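PDB 7KW3: PCP domain from Thermobifida fusca, which probably carries amino acid or peptidyl intermediates as thioesters on a phosphopantetheine arm between the catalytic domains of a non-ribosomal peptide synthetase. Local coordinates for residues 17-23 with 30-36. Numbering follows the deposited sequence.
Sequences YAEVLGL and ADFFALG
In the carrier-protein fold, the long loop between the first two helices folds back over the end of the first, and 17-23 with 30-36 is a worked example. After helix 8-21, Gly-22 is the first residue to leave helical angles, its positive phi (75°) leading to extended Leu-23. In 30-36, Ala-30 and Asp-31 are extended, Phe-32 to Ala-34 take helical angles, and a type I turn from Phe-33 is closed by Gly-36 N to Phe-33 O at 3.2 Å; at Gly-36 (phi 108°) a CB would jam against the Leu-35 carbonyl O. Asp-31 begins the helical residues with an Asx motif, OD1 accepting from Ala-34 N at 2.9 Å and weakly from Phe-33 N. The segments run in the same order, Tyr-17 CA lying 7.1 Å from Phe-32 CA and Leu-21 CA 7.0 Å from Gly-36 CA. Phe-32 (chi1 t) presents its ring edge to the face of Tyr-17 (chi1 m): a T-shaped pair, centroids 4.9 Å apart, planes at 66°, with Tyr-17 CE2 3.5 Å from Phe-32 CB. Val-20 CG1 meets Phe-32 CZ at 4.0 Å, Leu-21 CG meets Phe-32 CE1 at 3.9 Å, and Leu-21 CD1 packs on Leu-35 CB at 3.6 Å. No direct hydrogen bond joins the segments; one water donates to Leu-21 O and Leu-35 O. Tyr-17 OH instead bonds Pro-65 O. Such apolar docking of the first interhelical loop onto the helical bundle is characteristic of peptidyl carrier proteins.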
ATOM      1  N   TYR A  17       0.698  -3.219  -3.330  1.00 45.05           N
ATOM      2  CA  TYR A  17       2.100  -2.857  -3.559  1.00 45.55           C
ATOM      3  C   TYR A  17       2.746  -3.794  -4.567  1.00 50.11           C
ATOM      4  O   TYR A  17       3.420  -3.353  -5.502  1.00 49.42           O
ATOM      5  CB  TYR A  17       2.912  -2.923  -2.269  1.00 43.42           C
ATOM      6  CG  TYR A  17       2.952  -1.701  -1.391  1.00 45.17           C
ATOM      7  CD1 TYR A  17       1.807  -0.961  -1.127  1.00 43.34           C
ATOM      8  CD2 TYR A  17       4.136  -1.332  -0.761  1.00 48.01           C
ATOM      9  CE1 TYR A  17       1.848   0.137  -0.284  1.00 46.47           C
ATOM     10  CE2 TYR A  17       4.189  -0.240   0.084  1.00 46.27           C
ATOM     11  CZ  TYR A  17       3.043   0.488   0.325  1.00 48.42           C
ATOM     12  OH  TYR A  17       3.094   1.566   1.179  1.00 42.67           O
ATOM     13  N   ALA A  18       2.582  -5.102  -4.360  1.00 45.78           N
ATOM     14  CA  ALA A  18       3.207  -6.072  -5.249  1.00 53.10           C
ATOM     15  C   ALA A  18       2.678  -5.921  -6.667  1.00 52.43           C
ATOM     16  O   ALA A  18       3.449  -5.954  -7.632  1.00 51.48           O
ATOM     17  CB  ALA A  18       2.974  -7.490  -4.726  1.00 52.54           C
ATOM     18  N   GLU A  19       1.367  -5.719  -6.808  1.00 47.51           N
ATOM     19  CA  GLU A  19       0.789  -5.584  -8.138  1.00 50.13           C
ATOM     20  C   GLU A  19       1.252  -4.297  -8.812  1.00 54.69           C
ATOM     21  O   GLU A  19       1.596  -4.299  -9.999  1.00 55.31           O
ATOM     22  CB  GLU A  19      -0.737  -5.628  -8.045  1.00 52.45           C
ATOM     23  CG  GLU A  19      -1.446  -5.359  -9.370  1.00 71.42           C
ATOM     24  CD  GLU A  19      -2.844  -4.767  -9.172  1.00 97.77           C
ATOM     25  OE1 GLU A  19      -3.363  -4.140 -10.123  1.00101.31           O
ATOM     26  OE2 GLU A  19      -3.423  -4.919  -8.065  1.00 96.64           O
ATOM     27  N   VAL A  20       1.283  -3.191  -8.065  1.00 47.98           N
ATOM     28  CA  VAL A  20       1.626  -1.898  -8.651  1.00 49.82           C
ATOM     29  C   VAL A  20       3.110  -1.833  -8.977  1.00 51.28           C
ATOM     30  O   VAL A  20       3.505  -1.304 -10.021  1.00 50.56           O
ATOM     31  CB  VAL A  20       1.203  -0.757  -7.702  1.00 45.75           C
ATOM     32  CG1 VAL A  20       1.944   0.519  -8.018  1.00 48.92           C
ATOM     33  CG2 VAL A  20      -0.290  -0.523  -7.793  1.00 48.83           C
ATOM     34  N   LEU A  21       3.957  -2.358  -8.088  1.00 49.12           N
ATOM     35  CA  LEU A  21       5.399  -2.323  -8.292  1.00 51.62           C
ATOM     36  C   LEU A  21       5.902  -3.452  -9.182  1.00 54.76           C
ATOM     37  O   LEU A  21       7.095  -3.477  -9.503  1.00 52.63           O
ATOM     38  CB  LEU A  21       6.131  -2.372  -6.945  1.00 53.03           C
ATOM     39  CG  LEU A  21       5.910  -1.180  -6.014  1.00 51.05           C
ATOM     40  CD1 LEU A  21       6.321  -1.539  -4.597  1.00 50.71           C
ATOM     41  CD2 LEU A  21       6.688   0.029  -6.509  1.00 56.08           C
ATOM     42  N   GLY A  22       5.032  -4.374  -9.598  1.00 52.90           N
ATOM     43  CA  GLY A  22       5.468  -5.468 -10.450  1.00 53.51           C
ATOM     44  C   GLY A  22       6.243  -6.555  -9.739  1.00 57.78           C
ATOM     45  O   GLY A  22       6.992  -7.288 -10.381  1.00 63.95           O
ATOM     46  N   LEU A  23       6.078  -6.680  -8.431  1.00 58.03           N
ATOM     47  CA  LEU A  23       6.780  -7.672  -7.635  1.00 61.02           C
ATOM     48  C   LEU A  23       5.868  -8.864  -7.367  1.00 67.74           C
ATOM     49  O   LEU A  23       4.644  -8.786  -7.515  1.00 65.81           O
ATOM     50  CB  LEU A  23       7.267  -7.052  -6.322  1.00 57.66           C
ATOM     51  CG  LEU A  23       8.244  -5.887  -6.514  1.00 62.11           C
ATOM     52  CD1 LEU A  23       8.496  -5.123  -5.220  1.00 50.24           C
ATOM     53  CD2 LEU A  23       9.568  -6.390  -7.107  1.00 55.08           C
ATOM     54  N   ALA A  30       7.433  -3.249   4.003  1.00 53.94           N
ATOM     55  CA  ALA A  30       8.005  -2.702   2.782  1.00 56.66           C
ATOM     56  C   ALA A  30       7.747  -1.206   2.656  1.00 54.16           C
ATOM     57  O   ALA A  30       6.661  -0.711   2.983  1.00 47.33           O
ATOM     58  CB  ALA A  30       7.433  -3.421   1.568  1.00 57.72           C
ATOM     59  N   ASP A  31       8.765  -0.496   2.171  1.00 56.09           N
ATOM     60  CA  ASP A  31       8.708   0.937   1.916  1.00 51.65           C
ATOM     61  C   ASP A  31       8.417   1.138   0.436  1.00 50.88           C
ATOM     62  O   ASP A  31       9.203   0.700  -0.415  1.00 56.87           O
ATOM     63  CB  ASP A  31      10.029   1.609   2.301  1.00 55.63           C
ATOM     64  CG  ASP A  31       9.992   3.130   2.149  1.00 59.51           C
ATOM     65  OD1 ASP A  31       9.722   3.627   1.033  1.00 56.04           O
ATOM     66  OD2 ASP A  31      10.242   3.829   3.158  1.00 64.62           O
ATOM     67  N   PHE A  32       7.308   1.821   0.135  1.00 48.86           N
ATOM     68  CA  PHE A  32       6.856   1.942  -1.250  1.00 48.20           C
ATOM     69  C   PHE A  32       7.910   2.612  -2.133  1.00 51.65           C
ATOM     70  O   PHE A  32       8.170   2.158  -3.255  1.00 54.78           O
ATOM     71  CB  PHE A  32       5.533   2.707  -1.296  1.00 45.18           C
ATOM     72  CG  PHE A  32       4.870   2.711  -2.643  1.00 47.21           C
ATOM     73  CD1 PHE A  32       4.310   1.551  -3.163  1.00 49.90           C
ATOM     74  CD2 PHE A  32       4.778   3.883  -3.383  1.00 46.89           C
ATOM     75  CE1 PHE A  32       3.680   1.554  -4.403  1.00 43.29           C
ATOM     76  CE2 PHE A  32       4.142   3.895  -4.625  1.00 45.33           C
ATOM     77  CZ  PHE A  32       3.595   2.726  -5.136  1.00 40.68           C
ATOM     78  N   PHE A  33       8.557   3.666  -1.633  1.00 47.17           N
ATOM     79  CA  PHE A  33       9.540   4.360  -2.460  1.00 55.11           C
ATOM     80  C   PHE A  33      10.893   3.662  -2.463  1.00 57.94           C
ATOM     81  O   PHE A  33      11.622   3.748  -3.458  1.00 58.10           O
ATOM     82  CB  PHE A  33       9.647   5.820  -2.012  1.00 53.27           C
ATOM     83  CG  PHE A  33       8.359   6.557  -2.177  1.00 55.88           C
ATOM     84  CD1 PHE A  33       7.972   7.030  -3.433  1.00 54.75           C
ATOM     85  CD2 PHE A  33       7.483   6.680  -1.110  1.00 46.88           C
ATOM     86  CE1 PHE A  33       6.754   7.665  -3.605  1.00 57.40           C
ATOM     87  CE2 PHE A  33       6.259   7.316  -1.270  1.00 50.28           C
ATOM     88  CZ  PHE A  33       5.894   7.810  -2.524  1.00 53.22           C
ATOM     89  N   ALA A  34      11.237   2.940  -1.399  1.00 58.62           N
ATOM     90  CA  ALA A  34      12.454   2.139  -1.452  1.00 61.61           C
ATOM     91  C   ALA A  34      12.353   1.040  -2.503  1.00 58.07           C
ATOM     92  O   ALA A  34      13.378   0.594  -3.029  1.00 64.62           O
ATOM     93  CB  ALA A  34      12.751   1.538  -0.077  1.00 61.67           C
ATOM     94  N   LEU A  35      11.137   0.590  -2.814  1.00 58.90           N
ATOM     95  CA  LEU A  35      10.896  -0.476  -3.778  1.00 58.27           C
ATOM     96  C   LEU A  35      10.649   0.044  -5.185  1.00 61.16           C
ATOM     97  O   LEU A  35      10.262  -0.734  -6.064  1.00 62.88           O
ATOM     98  CB  LEU A  35       9.705  -1.323  -3.329  1.00 54.89           C
ATOM     99  CG  LEU A  35       9.996  -2.143  -2.086  1.00 55.28           C
ATOM    100  CD1 LEU A  35       8.787  -2.966  -1.734  1.00 51.38           C
ATOM    101  CD2 LEU A  35      11.199  -3.027  -2.365  1.00 56.51           C
ATOM    102  N   GLY A  36      10.841   1.338  -5.413  1.00 58.99           N
ATOM    103  CA  GLY A  36      10.693   1.914  -6.729  1.00 61.36           C
ATOM    104  C   GLY A  36       9.469   2.783  -6.943  1.00 62.44           C
ATOM    105  O   GLY A  36       9.175   3.121  -8.095  1.00 59.43           O
TER
HETATM  106  O   HOH W   1       9.865  -2.036  -8.780  1.00 69.97           O